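Side-chain contacts in periplasmic branched-chain amino acid-binding protein (Burkholderia mallei, PDB 3I09), which probably binds a branched-chain amino acid or a related small carboxylate in the periplasm for an ABC transporter, and here holds acetoacetic acid: residues 87-90 with 91-95; 207-210 with 211-215; 344-347 with 348-351. All coordinates share one frame; numbering follows the deposited sequence.

Interaction 1 of 3, residues 87-90 with 91-95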
loop_
_atom_site.group_PDB
_atom_site.type_symbol
_atom_site.label_atom_id
_atom_site.label_comp_id
_atom_site.label_asym_id
_atom_site.label_seq_id
_atom_site.Cartn_x
_atom_site.Cartn_y
_atom_site.Cartn_z
HETATM N N MSE A 87 4.799 10.730 10.180
HETATM C CA MSE A 87 5.736 9.807 10.815
HETATM C C MSE A 87 7.120 9.809 10.192
HETATM O O MSE A 87 8.137 9.725 10.904
HETATM C CB MSE A 87 5.147 8.378 10.810
HETATM C CG MSE A 87 3.997 8.268 11.783
HETATM SE SE MSE A 87 3.306 6.429 11.959
HETATM C CE MSE A 87 2.647 6.166 10.239
ATOM N N ASN A 88 7.153 9.877 8.873
ATOM C CA ASN A 88 8.421 9.948 8.114
ATOM C C ASN A 88 9.311 11.085 8.594
ATOM O O ASN A 88 10.529 10.905 8.719
ATOM C CB ASN A 88 8.080 10.148 6.647
ATOM C CG ASN A 88 9.252 9.927 5.724
ATOM O OD1 ASN A 88 9.901 8.886 5.756
ATOM N ND2 ASN A 88 9.497 10.920 4.847
ATOM N N GLN A 89 8.711 12.254 8.791
ATOM C CA GLN A 89 9.454 13.401 9.280
ATOM C C GLN A 89 10.053 13.157 10.670
ATOM O O GLN A 89 11.224 13.455 10.894
ATOM C CB GLN A 89 8.584 14.635 9.310
ATOM C CG GLN A 89 9.365 15.826 9.779
ATOM C CD GLN A 89 8.752 17.126 9.373
ATOM O OE1 GLN A 89 8.916 17.574 8.226
ATOM N NE2 GLN A 89 8.066 17.770 10.308
ATOM N N VAL A 90 9.260 12.574 11.575
ATOM C CA VAL A 90 9.743 12.243 12.908
ATOM C C VAL A 90 10.869 11.217 12.852
ATOM O O VAL A 90 11.912 11.404 13.464
ATOM C CB VAL A 90 8.613 11.708 13.799
ATOM C CG1 VAL A 90 9.172 11.304 15.146
ATOM C CG2 VAL A 90 7.491 12.775 13.938
ATOM N N ALA A 91 10.691 10.160 12.073
ATOM C CA ALA A 91 11.753 9.157 11.916
ATOM C C ALA A 91 13.040 9.746 11.346
ATOM O O ALA A 91 14.124 9.425 11.816
ATOM C CB ALA A 91 11.280 7.978 11.017
ATOM N N ALA A 92 12.935 10.630 10.369
ATOM C CA ALA A 92 14.145 11.210 9.761
ATOM C C ALA A 92 14.882 12.090 10.765
ATOM O O ALA A 92 16.115 12.027 10.897
ATOM C CB ALA A 92 13.793 12.003 8.503
ATOM N N GLU A 93 14.124 12.896 11.498
ATOM C CA GLU A 93 14.704 13.793 12.511
ATOM C C GLU A 93 15.422 13.014 13.630
ATOM O O GLU A 93 16.467 13.409 14.098
ATOM C CB GLU A 93 13.591 14.621 13.161
ATOM C CG GLU A 93 13.067 15.747 12.306
ATOM C CD GLU A 93 11.713 16.333 12.793
ATOM O OE1 GLU A 93 11.187 15.929 13.869
ATOM O OE2 GLU A 93 11.176 17.197 12.054
ATOM N N LYS A 94 14.800 11.932 14.097
ATOM C CA LYS A 94 15.350 11.146 15.206
ATOM C C LYS A 94 16.311 10.049 14.745
ATOM O O LYS A 94 16.894 9.348 15.591
ATOM C CB LYS A 94 14.218 10.497 16.011
ATOM C CG LYS A 94 13.182 11.489 16.604
ATOM C CD LYS A 94 13.802 12.541 17.419
ATOM C CE LYS A 94 12.736 13.470 18.048
ATOM N NZ LYS A 94 12.811 13.334 19.477
ATOM N N LYS A 95 16.463 9.896 13.431
ATOM C CA LYS A 95 17.349 8.873 12.837
ATOM C C LYS A 95 16.951 7.461 13.285
ATOM O O LYS A 95 17.728 6.725 13.915
ATOM C CB LYS A 95 18.815 9.200 13.138
ATOM C CG LYS A 95 19.215 10.579 12.582
ATOM C CD LYS A 95 20.712 10.899 12.781
ATOM C CE LYS A 95 21.175 11.924 11.729
ATOM N NZ LYS A 95 22.672 12.039 11.631
#
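Gln89 and Glu93, one helical turn apart on the exposed side of helix 81-94, meet through the aliphatic part of the glutamine: Glu93 OE2 lies 3.2 Å from Gln89 CG and 3.6 Å from Gln89 NE2. Glu93 reaches back along the helix because its CG stands beside its own backbone N (chi1 -76°), with an extended chain beyond. The two chains run at a slant to one another, amide and carboxylate planes 27° apart. Such long polar residues suit a solvent-facing flank.

The backbone donors are used in sequence. Ala91 N gives a nearly straight bond of 2.8 Å to Met87 O (Met87 being a selenomethionine), and Ala92 N binds Asn88 O. Glu93 N takes Gln89 O, while Lys94 N reaches Val90 O at 3.0 Å. This is the final stretch of the helix that crosses between strands 72-77 and 97-100 in a beta-alpha-beta unit, and it closes with a Schellman motif. Lys95 turns to positive phi (58°) as the C-prime residue; its N makes a weak 3.3 Å bond to Ala92 O, and the amide of the following residue turns back to Ala91 O. Ser302 OG is hydrogen-bonded to Lys95 O.

The buried amide of Asn88 points off the helix and has both ends occupied, OD1 by Thr117 OG1 and ND2 by Gln112 O, which explains a polar residue in that place. Met87, Val90 and Ala91 are apolar where the helix is covered: Val90 packs on Arg64 and Met67 of helix 56-69, and small Ala91 fits against Tyr98 of strand 97-100. Val90 CG1 also comes within 4.3 Å of Lys94 CG, whose chain then bends away to carry NZ into a salt bridge with Asp68.

Interaction 2 of 3, residues 207-210 with 211-215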
loop_
_atom_site.group_PDB
_atom_site.type_symbol
_atom_site.label_atom_id
_atom_site.label_comp_id
_atom_site.label_asym_id
_atom_site.label_seq_id
_atom_site.Cartn_x
_atom_site.Cartn_y
_atom_site.Cartn_z
ATOM N N ASP A 207 -13.703 4.147 0.789
ATOM C CA ASP A 207 -14.067 5.170 -0.226
ATOM C C ASP A 207 -14.240 4.526 -1.599
ATOM O O ASP A 207 -15.187 4.822 -2.320
ATOM C CB ASP A 207 -13.021 6.324 -0.304
ATOM C CG ASP A 207 -13.215 7.402 0.780
ATOM O OD1 ASP A 207 -14.380 7.598 1.243
ATOM O OD2 ASP A 207 -12.188 8.044 1.175
ATOM N N THR A 208 -13.314 3.646 -1.971
ATOM C CA THR A 208 -13.397 2.945 -3.225
ATOM C C THR A 208 -14.675 2.077 -3.252
ATOM O O THR A 208 -15.402 2.044 -4.253
ATOM C CB THR A 208 -12.154 2.074 -3.451
ATOM O OG1 THR A 208 -10.987 2.905 -3.403
ATOM C CG2 THR A 208 -12.202 1.360 -4.807
ATOM N N VAL A 209 -14.933 1.394 -2.157
ATOM C CA VAL A 209 -16.098 0.528 -2.069
ATOM C C VAL A 209 -17.367 1.328 -2.217
ATOM O O VAL A 209 -18.236 1.003 -3.059
ATOM C CB VAL A 209 -16.078 -0.296 -0.765
ATOM C CG1 VAL A 209 -17.462 -0.937 -0.469
ATOM C CG2 VAL A 209 -14.961 -1.366 -0.859
ATOM N N ASN A 210 -17.473 2.391 -1.428
ATOM C CA ASN A 210 -18.683 3.223 -1.442
ATOM C C ASN A 210 -18.880 3.942 -2.768
ATOM O O ASN A 210 -20.024 4.061 -3.227
ATOM C CB ASN A 210 -18.702 4.194 -0.266
ATOM C CG ASN A 210 -18.961 3.484 1.057
ATOM O OD1 ASN A 210 -19.652 2.432 1.092
ATOM N ND2 ASN A 210 -18.451 4.047 2.145
ATOM N N ALA A 211 -17.788 4.373 -3.412
ATOM C CA ALA A 211 -17.880 5.058 -4.704
ATOM C C ALA A 211 -18.339 4.111 -5.797
ATOM O O ALA A 211 -19.096 4.503 -6.671
ATOM C CB ALA A 211 -16.525 5.693 -5.098
ATOM N N ILE A 212 -17.855 2.876 -5.773
ATOM C CA ILE A 212 -18.230 1.895 -6.782
ATOM C C ILE A 212 -19.703 1.529 -6.607
ATOM O O ILE A 212 -20.450 1.432 -7.606
ATOM C CB ILE A 212 -17.326 0.662 -6.748
ATOM C CG1 ILE A 212 -15.935 1.058 -7.242
ATOM C CG2 ILE A 212 -17.885 -0.479 -7.659
ATOM C CD1 ILE A 212 -14.916 -0.014 -7.090
ATOM N N LYS A 213 -20.123 1.346 -5.356
ATOM C CA LYS A 213 -21.523 1.045 -5.060
ATOM C C LYS A 213 -22.426 2.134 -5.598
ATOM O O LYS A 213 -23.404 1.845 -6.311
ATOM C CB LYS A 213 -21.760 0.927 -3.566
ATOM C CG LYS A 213 -21.378 -0.410 -3.002
ATOM C CD LYS A 213 -21.575 -0.423 -1.484
ATOM C CE LYS A 213 -21.091 -1.733 -0.862
ATOM N NZ LYS A 213 -21.438 -1.846 0.610
ATOM N N ALA A 214 -22.085 3.372 -5.236
ATOM C CA ALA A 214 -22.797 4.573 -5.711
ATOM C C ALA A 214 -22.786 4.717 -7.223
ATOM O O ALA A 214 -23.807 5.044 -7.802
ATOM C CB ALA A 214 -22.230 5.829 -5.053
ATOM N N ALA A 215 -21.647 4.493 -7.876
ATOM C CA ALA A 215 -21.585 4.575 -9.339
ATOM C C ALA A 215 -22.512 3.552 -10.037
ATOM O O ALA A 215 -23.185 3.885 -11.006
ATOM C CB ALA A 215 -20.166 4.404 -9.826
#
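Asp207 offers its backbone O to Ala211 N at 2.9 Å, and the methyl of Ala211 is near as well, its CB 3.2 Å from the same oxygen, Asp207 O. The carboxylate of Asp207 is buried and serves the loop before helix 185-193: OD2 accepts Ser180 N, and OD1 has a weak bond from Ala181 N.

Thr208 divides its two branches. Its hydroxyl, beside the backbone N, is hydrogen-bonded to Asn203 OD1, whereas CG2 lies 3.8 Å from Ile212 CD1. The two side chains run alongside each other in the same direction, so methyl meets methyl one turn on. In the backbone, Ile212 N takes Thr208 O, and Ile212 CG1 is 3.2 Å from that oxygen.

Val209 pairs in a similar way with Lys213. The lysine chain is extended beyond CG and travels beside the valine until its CE is 3.7 Å from Val209 CG1, so the methylenes of an exposed lysine lie along a buried valine. Lys213 N binds Val209 O.

Asn210, partly exposed, contributes mainly through its backbone: Asn210 O receives Ala214 N at 3.0 Å, and the CB of Ala214 stands 3.4 Å from that oxygen.

Helix 205-217 links parallel strands 198-202 and 225-228 in a beta-alpha-beta crossover. Ile212 and Ala215 lie on Leu226 of strand 225-228, Val209, Ile212 and Lys213 meet Leu239 of helix 233-239, and the small Ala214 and Ala215 let Leu188 of helix 185-193 come close.

Interaction 3 of 3, residues 344-347 with 348-351; sequences SKEP and WDYY
Asp349 turns back to Ser344, Lys345 and Glu346 and is bonded to all three, through side chain and backbone. Its OD2 accepts Lys345 N at 2.8 Å, on the anti side of the carboxylate and 26° out of its plane. The side chain gets there because CG is anti to the backbone N (chi1 174°). Asp349 O takes the hydroxyl of Ser344 at 2.7 Å, and Asp349 N reaches Glu346 O at 3.0 Å. Glu346 OE2 comes within 3.5 Å of Asp349 OD2, with the two carboxylates nearly parallel; this like-charge pair is probably eased by Lys339, whose NZ forms a salt bridge with Asp349 OD1.

Pro347 and Trp348 form the bend itself. Pro347 CB lies 3.9 Å from Trp348 CD1, an apolar contact between an exposed proline and a buried tryptophan, while the indole stacks on His237 of helix 233-239 and Tyr350 OH lies above one face, displaced toward the rim.

Proline suits the second position of the turn, where its ring fixes phi, and Trp348 takes the positive phi (71°) of the third, more often given to glycine. Together Glu346 to Asp349 make a type II beta turn in the loop joining antiparallel strands 329-338 and 351-357.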
loop_
_atom_site.group_PDB
_atom_site.type_symbol
_atom_site.label_atom_id
_atom_site.label_comp_id
_atom_site.label_asym_id
_atom_site.label_seq_id
_atom_site.Cartn_x
_atom_site.Cartn_y
_atom_site.Cartn_z
ATOM N N SER A 344 -14.879 -18.081 -10.425
ATOM C CA SER A 344 -14.380 -18.136 -9.059
ATOM C C SER A 344 -14.666 -19.525 -8.518
ATOM O O SER A 344 -15.817 -19.931 -8.465
ATOM C CB SER A 344 -15.025 -17.062 -8.196
ATOM O OG SER A 344 -14.511 -17.082 -6.877
ATOM N N LYS A 345 -13.602 -20.231 -8.132
ATOM C CA LYS A 345 -13.657 -21.678 -7.890
ATOM C C LYS A 345 -13.580 -22.064 -6.398
ATOM O O LYS A 345 -13.792 -23.228 -6.044
ATOM C CB LYS A 345 -12.524 -22.364 -8.645
ATOM C CG LYS A 345 -12.759 -22.318 -10.164
ATOM C CD LYS A 345 -11.558 -22.815 -10.941
ATOM C CE LYS A 345 -11.816 -22.757 -12.466
ATOM N NZ LYS A 345 -10.822 -23.625 -13.208
ATOM N N GLU A 346 -13.293 -21.084 -5.550
ATOM C CA GLU A 346 -13.411 -21.272 -4.106
ATOM C C GLU A 346 -13.501 -19.902 -3.484
ATOM O O GLU A 346 -13.258 -18.892 -4.171
ATOM C CB GLU A 346 -12.244 -22.072 -3.530
ATOM C CG GLU A 346 -10.882 -21.438 -3.784
ATOM C CD GLU A 346 -10.265 -21.777 -5.112
ATOM O OE1 GLU A 346 -10.492 -22.890 -5.612
ATOM O OE2 GLU A 346 -9.469 -20.946 -5.625
ATOM N N PRO A 347 -13.839 -19.845 -2.182
ATOM C CA PRO A 347 -13.930 -18.527 -1.558
ATOM C C PRO A 347 -12.636 -17.750 -1.691
ATOM O O PRO A 347 -11.536 -18.303 -1.569
ATOM C CB PRO A 347 -14.229 -18.864 -0.099
ATOM C CG PRO A 347 -14.937 -20.196 -0.188
ATOM C CD PRO A 347 -14.242 -20.916 -1.262
ATOM N N TRP A 348 -12.787 -16.454 -1.943
ATOM C CA TRP A 348 -11.677 -15.524 -2.144
ATOM C C TRP A 348 -10.897 -15.678 -3.430
ATOM O O TRP A 348 -9.894 -14.985 -3.615
ATOM C CB TRP A 348 -10.727 -15.444 -0.928
ATOM C CG TRP A 348 -11.384 -15.123 0.386
ATOM C CD1 TRP A 348 -11.948 -16.023 1.248
ATOM C CD2 TRP A 348 -11.421 -13.862 1.053
ATOM N NE1 TRP A 348 -12.395 -15.384 2.388
ATOM C CE2 TRP A 348 -12.096 -14.055 2.288
ATOM C CE3 TRP A 348 -11.017 -12.574 0.701
ATOM C CZ2 TRP A 348 -12.317 -13.020 3.191
ATOM C CZ3 TRP A 348 -11.240 -11.537 1.598
ATOM C CH2 TRP A 348 -11.901 -11.770 2.831
ATOM N N ASP A 349 -11.353 -16.543 -4.338
ATOM C CA ASP A 349 -10.699 -16.700 -5.640
ATOM C C ASP A 349 -11.187 -15.583 -6.567
ATOM O O ASP A 349 -12.183 -15.744 -7.237
ATOM C CB ASP A 349 -10.987 -18.109 -6.201
ATOM C CG ASP A 349 -10.481 -18.321 -7.617
ATOM O OD1 ASP A 349 -9.601 -17.574 -8.048
ATOM O OD2 ASP A 349 -10.932 -19.286 -8.286
ATOM N N TYR A 350 -10.483 -14.449 -6.589
ATOM C CA TYR A 350 -10.993 -13.266 -7.256
ATOM C C TYR A 350 -10.213 -12.798 -8.482
ATOM O O TYR A 350 -10.778 -12.014 -9.269
ATOM C CB TYR A 350 -11.062 -12.080 -6.266
ATOM C CG TYR A 350 -11.928 -12.262 -5.037
ATOM C CD1 TYR A 350 -12.998 -13.154 -5.011
ATOM C CD2 TYR A 350 -11.762 -11.443 -3.917
ATOM C CE1 TYR A 350 -13.825 -13.258 -3.898
ATOM C CE2 TYR A 350 -12.580 -11.571 -2.789
ATOM C CZ TYR A 350 -13.573 -12.479 -2.780
ATOM O OH TYR A 350 -14.374 -12.617 -1.678
ATOM N N TYR A 351 -8.957 -13.222 -8.650
ATOM C CA TYR A 351 -8.035 -12.613 -9.605
ATOM C C TYR A 351 -7.610 -13.501 -10.756
ATOM O O TYR A 351 -7.361 -14.681 -10.548
ATOM C CB TYR A 351 -6.737 -12.295 -8.889
ATOM C CG TYR A 351 -6.831 -11.424 -7.677
ATOM C CD1 TYR A 351 -7.014 -10.054 -7.801
ATOM C CD2 TYR A 351 -6.652 -11.953 -6.410
ATOM C CE1 TYR A 351 -7.033 -9.242 -6.697
ATOM C CE2 TYR A 351 -6.690 -11.144 -5.288
ATOM C CZ TYR A 351 -6.895 -9.795 -5.438
ATOM O OH TYR A 351 -6.936 -8.982 -4.335
#

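Interactions 1 and 2 are alike in setting: each lies along a helix that crosses between parallel strands, joining residues one turn apart, but in different sheets on opposite sides of the chain's centre, with nearest atoms about 17 Å apart. Interaction 2 is the more buried, with methyl packing prominent; interaction 1 is partly buried, has a glutamate lying against the methylenes of a glutamine on its outer flank, and includes the helix end. Interaction 3 lacks regular structure and relies on two side-chain to backbone bonds besides the backbone bond of its turn, in a partly exposed loop of the antiparallel sheet. Helix 233-239 packs against both interactions 2 and 3, although their nearest atoms are about 11 Å apart.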